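Side-chain contacts in fructose-2,6-bisphosphatase TIGAR B (Danio rerio, PDB 3E9D), which probably hydrolyses fructose-2,6-bisphosphate to fructose 6-phosphate and phosphate, and so restrains glycolysis: residues I8-H11 with Y16-D19; H36-A41 with P216-S221; P161-A164 with D168-A171. All blocks are in the same frame, centred on the assembly; numbering follows the deposited sequence.

Interaction 1: residues I8-H11 with Y16-D19. With PO4 (phosphate ion), chain C; PO4 (phosphate ion), chain D.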
loop_
_atom_site.group_PDB
_atom_site.type_symbol
_atom_site.label_atom_id
_atom_site.label_comp_id
_atom_site.label_asym_id
_atom_site.label_seq_id
_atom_site.Cartn_x
_atom_site.Cartn_y
_atom_site.Cartn_z
ATOM N N ILE A 8 0.120 1.942 4.413
ATOM C CA ILE A 8 0.620 1.247 3.238
ATOM C C ILE A 8 2.093 1.595 3.044
ATOM O O ILE A 8 2.450 2.784 2.969
ATOM C CB ILE A 8 -0.140 1.698 1.973
ATOM C CG1 ILE A 8 -1.649 1.414 2.108
ATOM C CG2 ILE A 8 0.462 1.008 0.699
ATOM C CD1 ILE A 8 -2.521 2.085 0.988
ATOM N N VAL A 9 2.941 0.572 2.945
ATOM C CA VAL A 9 4.382 0.785 2.840
ATOM C C VAL A 9 4.943 0.022 1.645
ATOM O O VAL A 9 4.661 -1.165 1.478
ATOM C CB VAL A 9 5.117 0.336 4.153
ATOM C CG1 VAL A 9 6.632 0.665 4.105
ATOM C CG2 VAL A 9 4.451 0.955 5.398
ATOM N N ARG A 10 5.718 0.695 0.798
ATOM C CA ARG A 10 6.474 -0.019 -0.241
ATOM C C ARG A 10 7.718 -0.711 0.375
ATOM O O ARG A 10 8.355 -0.170 1.287
ATOM C CB ARG A 10 6.892 0.941 -1.368
ATOM C CG ARG A 10 7.724 0.256 -2.480
ATOM C CD ARG A 10 8.104 1.230 -3.607
ATOM N NE ARG A 10 8.946 0.553 -4.581
ATOM C CZ ARG A 10 9.936 1.136 -5.253
ATOM N NH1 ARG A 10 10.226 2.430 -5.074
ATOM N NH2 ARG A 10 10.647 0.412 -6.093
ATOM N N HIS A 11 8.082 -1.882 -0.137
ATOM C CA HIS A 11 9.258 -2.616 0.360
ATOM C C HIS A 11 10.539 -1.755 0.268
ATOM O O HIS A 11 10.625 -0.808 -0.541
ATOM C CB HIS A 11 9.453 -3.917 -0.456
ATOM C CG HIS A 11 9.924 -3.656 -1.850
ATOM N ND1 HIS A 11 11.253 -3.459 -2.152
ATOM C CD2 HIS A 11 9.242 -3.473 -3.005
ATOM C CE1 HIS A 11 11.378 -3.182 -3.438
ATOM N NE2 HIS A 11 10.172 -3.178 -3.980
ATOM N N TYR A 16 18.130 -4.537 -7.623
ATOM C CA TYR A 16 17.401 -4.236 -8.868
ATOM C C TYR A 16 16.889 -2.793 -8.890
ATOM O O TYR A 16 17.037 -2.107 -9.909
ATOM C CB TYR A 16 16.243 -5.225 -9.111
ATOM C CG TYR A 16 16.630 -6.478 -9.882
ATOM C CD1 TYR A 16 17.832 -7.140 -9.630
ATOM C CD2 TYR A 16 15.778 -7.016 -10.844
ATOM C CE1 TYR A 16 18.183 -8.299 -10.333
ATOM C CE2 TYR A 16 16.119 -8.175 -11.557
ATOM C CZ TYR A 16 17.318 -8.807 -11.295
ATOM O OH TYR A 16 17.650 -9.954 -11.985
ATOM N N ASN A 17 16.301 -2.344 -7.773
ATOM C CA ASN A 17 15.857 -0.954 -7.629
ATOM C C ASN A 17 17.024 0.004 -7.870
ATOM O O ASN A 17 16.913 0.947 -8.658
ATOM C CB ASN A 17 15.270 -0.682 -6.238
ATOM C CG ASN A 17 13.931 -1.373 -5.995
ATOM O OD1 ASN A 17 13.597 -1.677 -4.852
ATOM N ND2 ASN A 17 13.169 -1.638 -7.058
ATOM N N ARG A 18 18.145 -0.253 -7.197
ATOM C CA ARG A 18 19.324 0.584 -7.330
ATOM C C ARG A 18 19.824 0.654 -8.790
ATOM O O ARG A 18 20.192 1.721 -9.269
ATOM C CB ARG A 18 20.435 0.090 -6.392
ATOM C CG ARG A 18 21.818 0.724 -6.625
ATOM C CD ARG A 18 21.882 2.171 -6.164
ATOM N NE ARG A 18 21.499 2.313 -4.754
ATOM C CZ ARG A 18 22.325 2.142 -3.714
ATOM N NH1 ARG A 18 23.612 1.805 -3.905
ATOM N NH2 ARG A 18 21.859 2.292 -2.476
ATOM N N ASP A 19 19.833 -0.483 -9.482
ATOM C CA ASP A 19 20.347 -0.528 -10.855
ATOM C C ASP A 19 19.290 -0.144 -11.883
ATOM O O ASP A 19 19.547 -0.184 -13.077
ATOM C CB ASP A 19 20.924 -1.909 -11.161
ATOM C CG ASP A 19 22.084 -2.271 -10.249
ATOM O OD1 ASP A 19 22.757 -1.351 -9.738
ATOM O OD2 ASP A 19 22.315 -3.479 -10.030
HETATM P P PO4 C . 8.913 -2.917 -6.771
HETATM O O1 PO4 C . 8.674 -4.361 -6.408
HETATM O O2 PO4 C . 8.221 -1.959 -5.831
HETATM O O3 PO4 C . 10.389 -2.598 -6.720
HETATM O O4 PO4 C . 8.454 -2.663 -8.191
HETATM P P PO4 D . 13.334 3.145 -6.802
HETATM O O1 PO4 D . 12.549 2.091 -7.554
HETATM O O2 PO4 D . 12.368 3.987 -5.973
HETATM O O3 PO4 D . 14.391 2.513 -5.907
HETATM O O4 PO4 D . 14.061 4.028 -7.813
#
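R10 and H11 meet N17 around two phosphate ions at the end of strand 2-10, where the strand runs into the RHG motif of the histidine phosphatase fold. Only 95 Å² is buried between the segments, and no hydrogen bond links them directly, so the ions bridge much of the contact. R10 has its CG anti to the backbone N (chi1 179°) and stays extended out to NE, which carries the guanidinium to the ions. The group meets both by its edge. R10 NE donates to O2 of the chain C phosphate at 2.9 Å, while R10 NH2 reaches its O3 at 3.1 Å. Toward the chain D phosphate, R10 NH2 donates to O1 at 2.9 Å and R10 NH1 to O2 at 2.8 Å. NH1 also donates to the carbonyl of C215, so bonds on all three nitrogens fix the rotation of the guanidinium.

N17 approaches H11 from the opposite direction, with amide and imidazole nearly coplanar (22° between planes). N17 OD1 lies at the ring edge, 3.0 Å from H11 CE1, consistent with a CH...O contact; N217 ND2 donates to the same oxygen. H11 is the experimentally established phosphohistidine residue. H11 NE2 points at the phosphorus of the chain C ion, but 3.1 Å is too short for an ordinary non-bonded contact and its nature is doubtful. The ions probably come from the crystallisation liquor, but H183, G184 and R61 also hydrogen-bond phosphate here, consistent with a phosphoryl pocket. R10 NH2 and N17 ND2 approach to 3.4 Å as two donors, explained by their common acceptor: N17 ND2 reaches O3 of the chain C phosphate at 3.0 Å, with an N-H...O angle of 167°.

Interaction 2: residues H36-A41 with P216-S221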
loop_
_atom_site.group_PDB
_atom_site.type_symbol
_atom_site.label_atom_id
_atom_site.label_comp_id
_atom_site.label_asym_id
_atom_site.label_seq_id
_atom_site.Cartn_x
_atom_site.Cartn_y
_atom_site.Cartn_z
ATOM N N HIS A 36 17.551 -2.917 4.011
ATOM C CA HIS A 36 17.518 -3.285 5.416
ATOM C C HIS A 36 17.506 -2.039 6.285
ATOM O O HIS A 36 16.765 -1.971 7.260
ATOM C CB HIS A 36 18.734 -4.146 5.772
ATOM C CG HIS A 36 18.546 -5.593 5.453
ATOM N ND1 HIS A 36 17.936 -6.469 6.325
ATOM C CD2 HIS A 36 18.848 -6.308 4.344
ATOM C CE1 HIS A 36 17.898 -7.673 5.782
ATOM N NE2 HIS A 36 18.447 -7.604 4.579
ATOM N N GLN A 37 18.327 -1.059 5.918
ATOM C CA GLN A 37 18.374 0.213 6.646
ATOM C C GLN A 37 17.087 1.001 6.517
ATOM O O GLN A 37 16.609 1.585 7.497
ATOM C CB GLN A 37 19.513 1.090 6.116
ATOM C CG GLN A 37 20.850 0.696 6.595
ATOM C CD GLN A 37 21.934 1.465 5.893
ATOM O OE1 GLN A 37 22.265 2.570 6.295
ATOM N NE2 GLN A 37 22.491 0.886 4.832
ATOM N N GLN A 38 16.543 1.055 5.306
ATOM C CA GLN A 38 15.320 1.832 5.106
ATOM C C GLN A 38 14.160 1.197 5.872
ATOM O O GLN A 38 13.356 1.909 6.469
ATOM C CB GLN A 38 14.965 1.962 3.629
ATOM C CG GLN A 38 16.009 2.680 2.779
ATOM C CD GLN A 38 15.657 2.575 1.301
ATOM O OE1 GLN A 38 15.055 1.592 0.865
ATOM N NE2 GLN A 38 16.014 3.586 0.536
ATOM N N ALA A 39 14.106 -0.140 5.870
ATOM C CA ALA A 39 13.045 -0.897 6.561
ATOM C C ALA A 39 13.111 -0.679 8.061
ATOM O O ALA A 39 12.080 -0.519 8.713
ATOM C CB ALA A 39 13.127 -2.398 6.234
ATOM N N ALA A 40 14.326 -0.678 8.610
ATOM C CA ALA A 40 14.527 -0.431 10.042
ATOM C C ALA A 40 14.096 0.988 10.445
ATOM O O ALA A 40 13.469 1.188 11.506
ATOM C CB ALA A 40 15.988 -0.700 10.430
ATOM N N ALA A 41 14.399 1.956 9.582
ATOM C CA ALA A 41 14.004 3.344 9.798
ATOM C C ALA A 41 12.486 3.494 9.752
ATOM O O ALA A 41 11.913 4.233 10.558
ATOM C CB ALA A 41 14.689 4.298 8.757
ATOM N N PRO A 216 8.355 6.048 -3.000
ATOM C CA PRO A 216 9.764 5.645 -2.809
ATOM C C PRO A 216 9.839 4.351 -2.025
ATOM O O PRO A 216 8.836 3.926 -1.454
ATOM C CB PRO A 216 10.371 6.792 -1.991
ATOM C CG PRO A 216 9.190 7.457 -1.317
ATOM C CD PRO A 216 7.996 7.252 -2.228
ATOM N N ASN A 217 11.014 3.726 -2.003
ATOM C CA ASN A 217 11.237 2.557 -1.153
ATOM C C ASN A 217 10.943 2.904 0.316
ATOM O O ASN A 217 11.493 3.876 0.854
ATOM C CB ASN A 217 12.681 2.070 -1.290
ATOM C CG ASN A 217 12.940 1.354 -2.592
ATOM O OD1 ASN A 217 13.730 1.820 -3.399
ATOM N ND2 ASN A 217 12.307 0.201 -2.789
ATOM N N THR A 218 10.085 2.106 0.952
ATOM C CA THR A 218 9.563 2.362 2.312
ATOM C C THR A 218 8.750 3.662 2.479
ATOM O O THR A 218 8.514 4.102 3.605
ATOM C CB THR A 218 10.634 2.207 3.458
ATOM O OG1 THR A 218 11.542 3.323 3.459
ATOM C CG2 THR A 218 11.406 0.908 3.296
ATOM N N GLY A 219 8.303 4.246 1.367
ATOM C CA GLY A 219 7.400 5.402 1.426
ATOM C C GLY A 219 6.097 4.936 2.050
ATOM O O GLY A 219 5.660 3.789 1.817
ATOM N N ILE A 220 5.493 5.809 2.860
ATOM C CA ILE A 220 4.373 5.429 3.712
ATOM C C ILE A 220 3.138 6.273 3.387
ATOM O O ILE A 220 3.229 7.514 3.353
ATOM C CB ILE A 220 4.721 5.603 5.234
ATOM C CG1 ILE A 220 6.029 4.870 5.591
ATOM C CG2 ILE A 220 3.568 5.105 6.090
ATOM C CD1 ILE A 220 6.534 5.141 7.011
ATOM N N SER A 221 2.007 5.601 3.128
ATOM C CA SER A 221 0.722 6.274 2.913
ATOM C C SER A 221 -0.308 5.814 3.934
ATOM O O SER A 221 -0.175 4.729 4.511
ATOM C CB SER A 221 0.171 5.998 1.491
ATOM O OG SER A 221 1.171 6.261 0.509
HETATM O O HOH W 1 15.526 3.628 -2.364
#
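A39 and T218 bring the backbones closest, CA to CA 6.4 Å, where helix 33-45 passes the type II turn P216-G219, closed by G219 N donating to P216 O at 2.9 Å. The third turn residue, T218, has positive phi (61°), and its CB points toward the helix. T218 CG2 lies 3.7 Å from Q38 CB and also rests near A39 N, while T218 OG1 folds back to donate to N217 O at 2.7 Å. That bond is strongly bent at the acceptor, with a C=O...OG1 angle of 106°; H249 NE2 is a further partner of OG1.

Q38 extends beyond CG to cross N217 at a slant, their amide planes 37° apart. Q38 OE1 comes within 3.2 Å of N217 CB but has its polar partner in E13 N. On the other branch, Q38 NE2 donates to a water at 2.9 Å, and N217 OD1 bonds the same water, giving a bridge between the amides. N217 ND2 in turn binds H11 O, tying the turn to the catalytic histidine. The contact thus sits between helix 33-45, whose A39 and A40 pack on I68 of helix 60-71, and the start of strand 220-230, flanked by strands 2-10 and 233-246.

Interaction 3: residues P161-A164 with D168-A171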
loop_
_atom_site.group_PDB
_atom_site.type_symbol
_atom_site.label_atom_id
_atom_site.label_comp_id
_atom_site.label_asym_id
_atom_site.label_seq_id
_atom_site.Cartn_x
_atom_site.Cartn_y
_atom_site.Cartn_z
ATOM N N PRO A 161 -8.919 14.876 9.418
ATOM C CA PRO A 161 -8.139 14.317 10.526
ATOM C C PRO A 161 -7.034 15.278 10.980
ATOM O O PRO A 161 -6.717 16.247 10.279
ATOM C CB PRO A 161 -7.528 13.053 9.917
ATOM C CG PRO A 161 -7.485 13.328 8.447
ATOM C CD PRO A 161 -8.762 14.076 8.191
ATOM N N VAL A 162 -6.470 15.012 12.152
ATOM C CA VAL A 162 -5.369 15.811 12.666
ATOM C C VAL A 162 -4.076 15.313 12.041
ATOM O O VAL A 162 -3.678 14.164 12.233
ATOM C CB VAL A 162 -5.293 15.762 14.209
ATOM C CG1 VAL A 162 -4.060 16.510 14.712
ATOM C CG2 VAL A 162 -6.584 16.350 14.836
ATOM N N ILE A 163 -3.441 16.187 11.279
ATOM C CA ILE A 163 -2.219 15.864 10.557
ATOM C C ILE A 163 -1.166 16.828 11.063
ATOM O O ILE A 163 -1.172 18.011 10.709
ATOM C CB ILE A 163 -2.405 15.998 9.024
ATOM C CG1 ILE A 163 -3.474 15.019 8.535
ATOM C CG2 ILE A 163 -1.084 15.738 8.286
ATOM C CD1 ILE A 163 -4.086 15.366 7.227
ATOM N N ALA A 164 -0.288 16.327 11.919
ATOM C CA ALA A 164 0.721 17.155 12.555
ATOM C C ALA A 164 2.116 16.819 12.035
ATOM O O ALA A 164 3.101 17.348 12.538
ATOM C CB ALA A 164 0.666 16.972 14.073
ATOM N N ASP A 168 1.466 8.951 13.830
ATOM C CA ASP A 168 0.068 8.618 14.117
ATOM C C ASP A 168 -0.978 9.534 13.449
ATOM O O ASP A 168 -2.164 9.427 13.771
ATOM C CB ASP A 168 -0.190 8.488 15.639
ATOM C CG ASP A 168 -0.036 9.814 16.397
ATOM O OD1 ASP A 168 0.526 10.801 15.852
ATOM O OD2 ASP A 168 -0.491 9.869 17.565
ATOM N N ASP A 169 -0.555 10.405 12.526
ATOM C CA ASP A 169 -1.503 11.297 11.833
ATOM C C ASP A 169 -2.756 10.553 11.352
ATOM O O ASP A 169 -2.669 9.520 10.674
ATOM C CB ASP A 169 -0.863 12.016 10.637
ATOM C CG ASP A 169 0.115 13.132 11.046
ATOM O OD1 ASP A 169 0.154 13.553 12.229
ATOM O OD2 ASP A 169 0.872 13.575 10.163
ATOM N N GLY A 170 -3.919 11.087 11.713
ATOM C CA GLY A 170 -5.202 10.571 11.236
ATOM C C GLY A 170 -5.658 9.301 11.923
ATOM O O GLY A 170 -6.750 8.800 11.648
ATOM N N ALA A 171 -4.833 8.764 12.816
ATOM C CA ALA A 171 -5.165 7.492 13.462
ATOM C C ALA A 171 -5.183 7.596 14.985
ATOM O O ALA A 171 -5.295 6.583 15.681
ATOM C CB ALA A 171 -4.216 6.375 12.990
#
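D169 meets A164 and I163 through a carboxylate set by a chi1 of -73°, which places CG anti to the carbonyl carbon and beside the backbone N, while the positive phi of G170 (77°) belongs to the turn that presents the G170 amide to V162 O. The first torsion directs D169 OD1 to A164 N, which donates at 2.8 Å. The donor stands above the carboxylate plane, 55° out of it. OD1 also accepts from L166 N, and OD2 forms a salt bridge with R246 NH2 of strand 233-246, so the buried carboxylate is gripped on both oxygens; the arginine probably stabilises its negative charge. I163 crosses D169 at about a right angle, with I163 CG2 3.5 Å from D169 OD2.

On the backbone side, G170 N donates to V162 O at 3.1 Å, and Q172 NE2 reaches the same carbonyl. P161 CB rests 3.6 Å from G170 CA. Both segments belong to the long loop between helix 125-146 and strand 177-182, and P161 and I163 lay it against Q240 and V242 of strand 233-246, an outermost strand of the sheet. The second segment is a type II turn, D168 to A171, closed by A171 N donating to D168 O at 2.9 Å, with glycine at the third position as is common in that turn type.

Interactions 1 and 2 touch, their centres 8 Å apart. Strands 2-10 and 220-230 are antiparallel neighbours in the sheet, and I8 N lies 2.8 Å from S221 O, a probable hydrogen bond. Nearer the phosphates, R10 NH1 packs 3.4 Å from N217 N and R10 CD 3.5 Å from P216 O, which sets the 216-221 turn against the catalytic segment. Interaction 3 stands apart from the active site: its centre is 26 Å from that of interaction 1 and 20 Å from that of interaction 2, with nearest atoms about 10 and 8 Å away. In sequence it is nested inside the long loop that interaction 2 closes.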